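Local coordinates for chitin elicitor-binding protein (Oryza sativa subsp. japonica, PDB 5JCD) that binds chitin oligosaccharides from fungal cell walls and helps pass on the signal that starts defense responses in rice, at residues T36-L39 with P40-L43; I96-V100 with F101-V105; G165-E168 with S169-L172. All blocks are in the same frame, centred on the assembly; numbering follows the deposited sequence.

Interaction 1: residues T36-L39 with P40-L43; sequences TTTL and PDLL
Thr37 meets Asp41 over the start of helix 39-45. OG1 of Thr37 lies 3.1 Å from CB of Asp41. Thr37 has OG1 turned opposite its own backbone N (chi1 178°), which carries the hydroxyl toward the first helical turn. There it also makes a weak 3.3 Å hydrogen bond from OG1 to O of Thr38. Thr38 is the N-cap. Its OG1 accepts a weak but straight bond from Asp41 N, at 3.4 Å and 163°. The same hydroxyl lies beside the Pro40 ring, with OG1 3.3 Å from CD, and the two side chains are set at about a right angle. The carbonyl of Thr38 opens the regular bonding: Leu42 N donates to Thr38 O at 3.0 Å, in the carbonyl plane. Leu39 follows with the next bond, from Leu43 N to Leu39 O at 3.0 Å. Its side chain points out from the helix, and CD1 touches CD1 of Leu43, one turn on, at 3.7 Å. Leu42 packs on Tyr27, Leu30 and Val31, so the turn joins helices 27-34 and 39-45. With paired strands 25-26 and 57-58 before and after, the order resembles a LysM domain. Pro40 has no amide hydrogen to offer, which matters little in a first turn, where amides generally lack a main-chain acceptor. The Thr38 hydroxyl meets the Asp41 amide only weakly, so the helix start probably leans mainly on main-chain bonds.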
ATOM      1  N   THR A  36      -2.462  -9.037  -7.253  1.00 42.72           N
ATOM      2  CA  THR A  36      -3.525  -8.047  -7.136  1.00 46.05           C
ATOM      3  C   THR A  36      -3.812  -7.376  -8.462  1.00 41.48           C
ATOM      4  O   THR A  36      -4.778  -6.631  -8.611  1.00 47.88           O
ATOM      5  CB  THR A  36      -3.118  -6.945  -6.161  1.00 40.84           C
ATOM      6  OG1 THR A  36      -1.896  -6.334  -6.608  1.00 38.48           O
ATOM      7  CG2 THR A  36      -2.931  -7.518  -4.778  1.00 28.23           C
ATOM      8  N   THR A  37      -2.967  -7.673  -9.431  1.00 34.83           N
ATOM      9  CA  THR A  37      -2.996  -7.018 -10.719  1.00 42.60           C
ATOM     10  C   THR A  37      -2.303  -7.966 -11.686  1.00 40.69           C
ATOM     11  O   THR A  37      -1.627  -8.893 -11.261  1.00 42.79           O
ATOM     12  CB  THR A  37      -2.262  -5.644 -10.672  1.00 46.42           C
ATOM     13  OG1 THR A  37      -2.266  -5.045 -11.968  1.00 59.81           O
ATOM     14  CG2 THR A  37      -0.816  -5.799 -10.236  1.00 40.81           C
ATOM     15  N   THR A  38      -2.478  -7.744 -12.976  1.00 39.63           N
ATOM     16  CA  THR A  38      -1.791  -8.540 -13.973  1.00 45.61           C
ATOM     17  C   THR A  38      -0.438  -7.915 -14.256  1.00 49.91           C
ATOM     18  O   THR A  38      -0.197  -6.749 -13.926  1.00 49.94           O
ATOM     19  CB  THR A  38      -2.584  -8.609 -15.317  1.00 53.24           C
ATOM     20  OG1 THR A  38      -2.567  -7.326 -15.961  1.00 41.32           O
ATOM     21  CG2 THR A  38      -4.033  -9.065 -15.095  1.00 40.84           C
ATOM     22  N   LEU A  39       0.437  -8.692 -14.887  1.00 54.99           N
ATOM     23  CA  LEU A  39       1.732  -8.184 -15.318  1.00 54.74           C
ATOM     24  C   LEU A  39       1.671  -6.919 -16.176  1.00 54.58           C
ATOM     25  O   LEU A  39       2.364  -5.959 -15.866  1.00 62.59           O
ATOM     26  CB  LEU A  39       2.546  -9.268 -16.026  1.00 61.16           C
ATOM     27  CG  LEU A  39       3.829  -8.776 -16.702  1.00 67.63           C
ATOM     28  CD1 LEU A  39       4.841  -8.259 -15.688  1.00 67.08           C
ATOM     29  CD2 LEU A  39       4.439  -9.877 -17.560  1.00 69.30           C
ATOM     30  N   PRO A  40       0.846  -6.897 -17.248  1.00 56.76           N
ATOM     31  CA  PRO A  40       0.880  -5.659 -18.045  1.00 53.59           C
ATOM     32  C   PRO A  40       0.406  -4.414 -17.286  1.00 52.57           C
ATOM     33  O   PRO A  40       0.891  -3.313 -17.538  1.00 48.51           O
ATOM     34  CB  PRO A  40      -0.059  -5.948 -19.229  1.00 54.58           C
ATOM     35  CG  PRO A  40      -0.578  -7.291 -19.043  1.00 55.12           C
ATOM     36  CD  PRO A  40       0.041  -7.958 -17.879  1.00 47.98           C
ATOM     37  N   ASP A  41      -0.525  -4.576 -16.356  1.00 53.69           N
ATOM     38  CA  ASP A  41      -0.942  -3.436 -15.558  1.00 49.12           C
ATOM     39  C   ASP A  41       0.179  -2.994 -14.605  1.00 41.13           C
ATOM     40  O   ASP A  41       0.359  -1.805 -14.378  1.00 29.70           O
ATOM     41  CB  ASP A  41      -2.240  -3.727 -14.803  1.00 49.67           C
ATOM     42  CG  ASP A  41      -3.455  -3.803 -15.730  1.00 61.63           C
ATOM     43  OD1 ASP A  41      -3.389  -3.303 -16.880  1.00 53.19           O
ATOM     44  OD2 ASP A  41      -4.480  -4.381 -15.315  1.00 69.71           O
ATOM     45  N   LEU A  42       0.934  -3.948 -14.065  1.00 36.51           N
ATOM     46  CA  LEU A  42       2.053  -3.592 -13.189  1.00 42.47           C
ATOM     47  C   LEU A  42       3.085  -2.778 -13.968  1.00 45.69           C
ATOM     48  O   LEU A  42       3.555  -1.752 -13.491  1.00 52.51           O
ATOM     49  CB  LEU A  42       2.691  -4.841 -12.541  1.00 40.56           C
ATOM     50  CG  LEU A  42       3.783  -4.591 -11.486  1.00 46.86           C
ATOM     51  CD1 LEU A  42       3.282  -3.617 -10.403  1.00 29.50           C
ATOM     52  CD2 LEU A  42       4.269  -5.900 -10.809  1.00 24.38           C
ATOM     53  N   LEU A  43       3.403  -3.229 -15.180  1.00 49.44           N
ATOM     54  CA  LEU A  43       4.358  -2.549 -16.057  1.00 44.40           C
ATOM     55  C   LEU A  43       3.926  -1.135 -16.420  1.00 42.75           C
ATOM     56  O   LEU A  43       4.730  -0.189 -16.389  1.00 39.90           O
ATOM     57  CB  LEU A  43       4.577  -3.379 -17.325  1.00 55.09           C
ATOM     58  CG  LEU A  43       5.131  -4.793 -17.075  1.00 60.84           C
ATOM     59  CD1 LEU A  43       5.132  -5.639 -18.345  1.00 65.52           C
ATOM     60  CD2 LEU A  43       6.521  -4.751 -16.472  1.00 54.59           C
TER

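Interaction 2: residues I96-V100 with F101-V105; sequences IARNV and FNAFV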
ATOM      1  N   ILE A  96       6.477  -9.657   9.387  1.00 45.08           N
ATOM      2  CA  ILE A  96       5.816  -9.702   8.094  1.00 42.46           C
ATOM      3  C   ILE A  96       5.337  -8.304   7.699  1.00 43.76           C
ATOM      4  O   ILE A  96       5.629  -7.822   6.614  1.00 44.17           O
ATOM      5  CB  ILE A  96       4.607 -10.630   8.142  1.00 44.87           C
ATOM      6  CG1 ILE A  96       5.067 -12.084   8.350  1.00 46.30           C
ATOM      7  CG2 ILE A  96       3.772 -10.469   6.849  1.00 43.99           C
ATOM      8  CD1 ILE A  96       3.984 -13.025   8.854  1.00 33.66           C
ATOM      9  N   ALA A  97       4.634  -7.659   8.619  1.00 36.33           N
ATOM     10  CA  ALA A  97       4.164  -6.312   8.457  1.00 30.95           C
ATOM     11  C   ALA A  97       5.299  -5.350   8.079  1.00 50.12           C
ATOM     12  O   ALA A  97       5.197  -4.600   7.097  1.00 52.28           O
ATOM     13  CB  ALA A  97       3.477  -5.856   9.748  1.00 31.50           C
ATOM     14  N   ARG A  98       6.392  -5.395   8.836  1.00 48.64           N
ATOM     15  CA  ARG A  98       7.477  -4.429   8.669  1.00 40.80           C
ATOM     16  C   ARG A  98       8.510  -4.769   7.602  1.00 41.49           C
ATOM     17  O   ARG A  98       8.998  -3.887   6.907  1.00 46.87           O
ATOM     18  CB  ARG A  98       8.189  -4.202   9.995  1.00 39.54           C
ATOM     19  CG  ARG A  98       7.296  -3.647  11.066  1.00 46.63           C
ATOM     20  CD  ARG A  98       8.085  -3.244  12.291  1.00 38.51           C
ATOM     21  NE  ARG A  98       7.558  -1.994  12.819  1.00 44.01           N
ATOM     22  CZ  ARG A  98       6.540  -1.937  13.659  1.00 46.02           C
ATOM     23  NH1 ARG A  98       5.970  -3.064  14.057  1.00 55.79           N
ATOM     24  NH2 ARG A  98       6.093  -0.765  14.099  1.00 38.31           N
ATOM     25  N   ASN A  99       8.882  -6.040   7.522  1.00 43.96           N
ATOM     26  CA  ASN A  99       9.956  -6.493   6.648  1.00 36.27           C
ATOM     27  C   ASN A  99       9.481  -6.994   5.295  1.00 33.83           C
ATOM     28  O   ASN A  99      10.282  -7.128   4.368  1.00 45.33           O
ATOM     29  CB  ASN A  99      10.808  -7.559   7.343  1.00 42.87           C
ATOM     30  CG  ASN A  99      11.299  -7.102   8.705  1.00 49.88           C
ATOM     31  OD1 ASN A  99      11.598  -5.934   8.898  1.00 43.14           O
ATOM     32  ND2 ASN A  99      11.326  -8.017   9.671  1.00 59.04           N
ATOM     33  N   VAL A 100       8.201  -7.341   5.192  1.00 29.54           N
ATOM     34  CA  VAL A 100       7.650  -7.721   3.889  1.00 43.41           C
ATOM     35  C   VAL A 100       6.770  -6.622   3.249  1.00 42.35           C
ATOM     36  O   VAL A 100       6.867  -6.349   2.053  1.00 39.60           O
ATOM     37  CB  VAL A 100       6.876  -9.040   3.971  1.00 43.88           C
ATOM     38  CG1 VAL A 100       6.511  -9.530   2.570  1.00 33.32           C
ATOM     39  CG2 VAL A 100       7.724 -10.075   4.682  1.00 38.91           C
ATOM     40  N   PHE A 101       5.936  -5.979   4.059  1.00 37.83           N
ATOM     41  CA  PHE A 101       4.975  -5.017   3.545  1.00 27.39           C
ATOM     42  C   PHE A 101       5.220  -3.572   3.992  1.00 38.64           C
ATOM     43  O   PHE A 101       4.268  -2.776   4.153  1.00 33.70           O
ATOM     44  CB  PHE A 101       3.564  -5.491   3.866  1.00 31.60           C
ATOM     45  CG  PHE A 101       3.249  -6.814   3.252  1.00 38.03           C
ATOM     46  CD1 PHE A 101       2.985  -6.913   1.896  1.00 33.09           C
ATOM     47  CD2 PHE A 101       3.274  -7.976   4.017  1.00 40.39           C
ATOM     48  CE1 PHE A 101       2.721  -8.130   1.309  1.00 32.42           C
ATOM     49  CE2 PHE A 101       3.010  -9.212   3.444  1.00 32.29           C
ATOM     50  CZ  PHE A 101       2.728  -9.293   2.087  1.00 39.17           C
ATOM     51  N   ASN A 102       6.497  -3.247   4.210  1.00 33.53           N
ATOM     52  CA  ASN A 102       6.910  -1.865   4.361  1.00 34.59           C
ATOM     53  C   ASN A 102       6.245  -1.185   5.554  1.00 29.60           C
ATOM     54  O   ASN A 102       6.203   0.037   5.625  1.00 30.18           O
ATOM     55  CB  ASN A 102       6.531  -1.061   3.087  1.00 34.18           C
ATOM     56  CG  ASN A 102       7.323  -1.455   1.848  1.00 36.10           C
ATOM     57  OD1 ASN A 102       7.096  -0.904   0.770  1.00 46.06           O
ATOM     58  ND2 ASN A 102       8.265  -2.376   1.989  1.00 29.29           N
ATOM     59  N   ALA A 103       5.727  -1.974   6.487  1.00 37.52           N
ATOM     60  CA  ALA A 103       4.882  -1.441   7.561  1.00 40.77           C
ATOM     61  C   ALA A 103       3.686  -0.625   7.040  1.00 43.09           C
ATOM     62  O   ALA A 103       3.197   0.267   7.737  1.00 41.34           O
ATOM     63  CB  ALA A 103       5.708  -0.613   8.563  1.00 20.70           C
ATOM     64  N   PHE A 104       3.195  -0.945   5.840  1.00 32.58           N
ATOM     65  CA  PHE A 104       1.949  -0.334   5.368  1.00 28.67           C
ATOM     66  C   PHE A 104       0.783  -0.770   6.233  1.00 34.27           C
ATOM     67  O   PHE A 104      -0.250  -0.111   6.265  1.00 36.12           O
ATOM     68  CB  PHE A 104       1.649  -0.650   3.890  1.00 24.81           C
ATOM     69  CG  PHE A 104       2.404   0.206   2.929  1.00 22.89           C
ATOM     70  CD1 PHE A 104       2.279   1.591   2.975  1.00 26.31           C
ATOM     71  CD2 PHE A 104       3.220  -0.362   1.964  1.00 23.52           C
ATOM     72  CE1 PHE A 104       2.980   2.407   2.086  1.00 23.54           C
ATOM     73  CE2 PHE A 104       3.927   0.444   1.077  1.00 25.21           C
ATOM     74  CZ  PHE A 104       3.801   1.831   1.135  1.00 27.06           C
ATOM     75  N   VAL A 105       0.936  -1.908   6.903  1.00 36.21           N
ATOM     76  CA  VAL A 105      -0.022  -2.333   7.918  1.00 34.80           C
ATOM     77  C   VAL A 105       0.699  -2.616   9.233  1.00 48.63           C
ATOM     78  O   VAL A 105       1.897  -2.913   9.234  1.00 54.28           O
ATOM     79  CB  VAL A 105      -0.755  -3.607   7.499  1.00 36.06           C
ATOM     80  CG1 VAL A 105      -1.462  -3.389   6.166  1.00 35.43           C
ATOM     81  CG2 VAL A 105       0.223  -4.780   7.400  1.00 25.36           C
TER
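Phe101 folds back on Ile96 and Val100 where helix 93-100 of the first LysM domain runs out. The exit is a wide pi-type turn, in which Phe101 N donates to Ile96 O at 3.2 Å. Ile96 O also accepts from Val100 N, so one carbonyl serves two amides. A type I' beta turn from Phe101 to Phe104 comes next. The side chain of Phe101 starts close to the main chain: CB is 3.7 Å from Ala97 O. CG stands opposite the carbonyl carbon of its own residue (chi1 -60°), which sends the ring back beside the helix end. CG itself is 3.5 Å from C of Val100. Farther out, CD2 passes 3.5 Å from Ile96 O. CE2 then meets CG2 of Ile96 at 3.7 Å, and this methyl sits at the ring edge, in its plane. CG1 of Val100 comes over one face instead. It is 3.8 Å from the ring centroid and 18° off the normal, a CH-pi contact shifted toward the rim near CE2 and CZ. With an alanine here the methyls of Ile96 and Val100 would probably lose their shared partner, and a gap would be likely to open beside Ile130, which also touches the ring. Past the turn, Val105 returns to the helix and its O is 3.4 Å from CB of Ala97. Asn102 ties the turn to strand 12-20, with its OD1 accepting from Thr20 N. Ala97 O receives Ala103 N at 2.7 Å, the donor tilted 28° out of the carbonyl plane.

Interaction 3: residues G165-E168 with S169-L172; sequences GVTE and STLL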
ATOM      1  N   GLY A 165       1.785  16.001  -7.796  1.00 42.29           N
ATOM      2  CA  GLY A 165       0.879  16.936  -8.460  1.00 44.11           C
ATOM      3  C   GLY A 165      -0.310  17.203  -7.572  1.00 48.43           C
ATOM      4  O   GLY A 165      -1.463  17.238  -7.997  1.00 56.66           O
ATOM      5  N   VAL A 166      -0.005  17.368  -6.303  1.00 39.90           N
ATOM      6  CA  VAL A 166      -1.011  17.596  -5.312  1.00 43.94           C
ATOM      7  C   VAL A 166      -0.628  18.822  -4.504  1.00 45.46           C
ATOM      8  O   VAL A 166       0.543  19.182  -4.411  1.00 53.08           O
ATOM      9  CB  VAL A 166      -1.186  16.314  -4.458  1.00 51.09           C
ATOM     10  CG1 VAL A 166      -1.331  16.607  -2.984  1.00 42.58           C
ATOM     11  CG2 VAL A 166      -2.341  15.494  -4.991  1.00 46.51           C
ATOM     12  N   THR A 167      -1.632  19.515  -3.999  1.00 48.51           N
ATOM     13  CA  THR A 167      -1.407  20.636  -3.108  1.00 53.28           C
ATOM     14  C   THR A 167      -0.925  20.158  -1.734  1.00 47.13           C
ATOM     15  O   THR A 167      -1.407  19.148  -1.210  1.00 45.45           O
ATOM     16  CB  THR A 167      -2.693  21.485  -2.998  1.00 56.52           C
ATOM     17  OG1 THR A 167      -2.508  22.697  -3.737  1.00 60.39           O
ATOM     18  CG2 THR A 167      -2.988  21.853  -1.583  1.00 46.36           C
ATOM     19  N   GLU A 168       0.016  20.893  -1.148  1.00 39.11           N
ATOM     20  CA  GLU A 168       0.528  20.532   0.164  1.00 39.68           C
ATOM     21  C   GLU A 168      -0.569  20.471   1.239  1.00 44.50           C
ATOM     22  O   GLU A 168      -0.604  19.523   2.029  1.00 44.41           O
ATOM     23  CB  GLU A 168       1.667  21.473   0.600  1.00 34.37           C
ATOM     24  CG  GLU A 168       2.248  21.075   1.951  1.00 42.61           C
ATOM     25  CD  GLU A 168       3.432  21.903   2.399  1.00 53.19           C
ATOM     26  OE1 GLU A 168       3.934  22.732   1.610  1.00 56.72           O
ATOM     27  OE2 GLU A 168       3.880  21.696   3.552  1.00 54.15           O
ATOM     28  N   SER A 169      -1.498  21.427   1.244  1.00 41.95           N
ATOM     29  CA  SER A 169      -2.573  21.413   2.249  1.00 46.60           C
ATOM     30  C   SER A 169      -3.514  20.233   2.056  1.00 41.86           C
ATOM     31  O   SER A 169      -4.046  19.681   3.034  1.00 40.64           O
ATOM     32  CB  SER A 169      -3.340  22.743   2.311  1.00 51.83           C
ATOM     33  OG  SER A 169      -3.810  23.121   1.042  1.00 62.42           O
ATOM     34  N   THR A 170      -3.768  19.887   0.798  1.00 35.13           N
ATOM     35  CA  THR A 170      -4.492  18.654   0.489  1.00 44.69           C
ATOM     36  C   THR A 170      -3.781  17.450   1.134  1.00 45.45           C
ATOM     37  O   THR A 170      -4.402  16.609   1.787  1.00 40.16           O
ATOM     38  CB  THR A 170      -4.611  18.426  -1.035  1.00 47.92           C
ATOM     39  OG1 THR A 170      -5.524  19.375  -1.605  1.00 60.93           O
ATOM     40  CG2 THR A 170      -5.119  17.046  -1.318  1.00 34.79           C
ATOM     41  N   LEU A 171      -2.469  17.379   0.956  1.00 45.64           N
ATOM     42  CA  LEU A 171      -1.715  16.278   1.531  1.00 40.84           C
ATOM     43  C   LEU A 171      -1.865  16.333   3.048  1.00 37.18           C
ATOM     44  O   LEU A 171      -2.125  15.318   3.678  1.00 34.71           O
ATOM     45  CB  LEU A 171      -0.242  16.335   1.116  1.00 35.04           C
ATOM     46  CG  LEU A 171       0.613  15.103   1.460  1.00 40.36           C
ATOM     47  CD1 LEU A 171       0.052  13.899   0.721  1.00 31.37           C
ATOM     48  CD2 LEU A 171       2.084  15.316   1.077  1.00 29.13           C
ATOM     49  N   LEU A 172      -1.762  17.538   3.609  1.00 43.83           N
ATOM     50  CA  LEU A 172      -1.829  17.755   5.060  1.00 37.86           C
ATOM     51  C   LEU A 172      -3.193  17.507   5.684  1.00 43.29           C
ATOM     52  O   LEU A 172      -3.281  16.895   6.746  1.00 45.79           O
ATOM     53  CB  LEU A 172      -1.362  19.172   5.406  1.00 43.35           C
ATOM     54  CG  LEU A 172       0.124  19.366   5.097  1.00 45.35           C
ATOM     55  CD1 LEU A 172       0.596  20.827   5.205  1.00 40.84           C
ATOM     56  CD2 LEU A 172       0.972  18.413   5.924  1.00 45.55           C
TER
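Glu168 and Leu172 sit one helical turn apart, and their side chains cross obliquely. The Glu168 chain is extended, with CG opposite the backbone N (chi1 -178°), and its CG touches CD1 of Leu172 at 3.7 Å. The carboxylate lies beside this leucine, and its OE2 is hydrogen-bonded to Thr157 OG1. Val166 meets Thr170 at about a right angle, its CG1 4.2 Å from CG2 of Thr170. Thr167 holds the N-cap position, but its hydroxyl makes no capping bond. As modelled, its CG2 faces the first turn and lies 3.5 Å from OG1 of Thr170. The main chain starts the helix instead. Leu171 N donates to Thr167 O at 3.0 Å, and Leu172 N to Glu168 O at 2.8 Å, both in the carbonyl plane. Gly165, with positive phi, ends the preceding helix in a Schellman motif. The contact thus forms the corner between the two helices of the second LysM domain. Glu168 also touches Ser158, a chitin-binding residue. Leu171 packs on Ile160 and Ala161 of helix 157-163 and on Val191 of strand 188-193, while Thr170 rests on Pro192 of the same strand.

In the fold
The three contacts come in series along the chain, each at a helix end. Interactions 1 and 3 start the second helix of a pair, 39-45 and 168-174. Interaction 2 instead closes the first helix, 93-100, before helix 107-113. Interactions 2 and 3 belong to the two LysM domains, while interaction 1 lies in the N-terminal part. Their centres are about 21 Å (1 and 2), 28 Å (1 and 3) and 25 Å (2 and 3) apart, and none touch. Strands 12-20, 63-72, 145-150 and 188-193 share one mixed sheet that links these units. This chain, the part of the longer receptor that holds both LysM domains, thus carries three separate helical corners joined through that sheet.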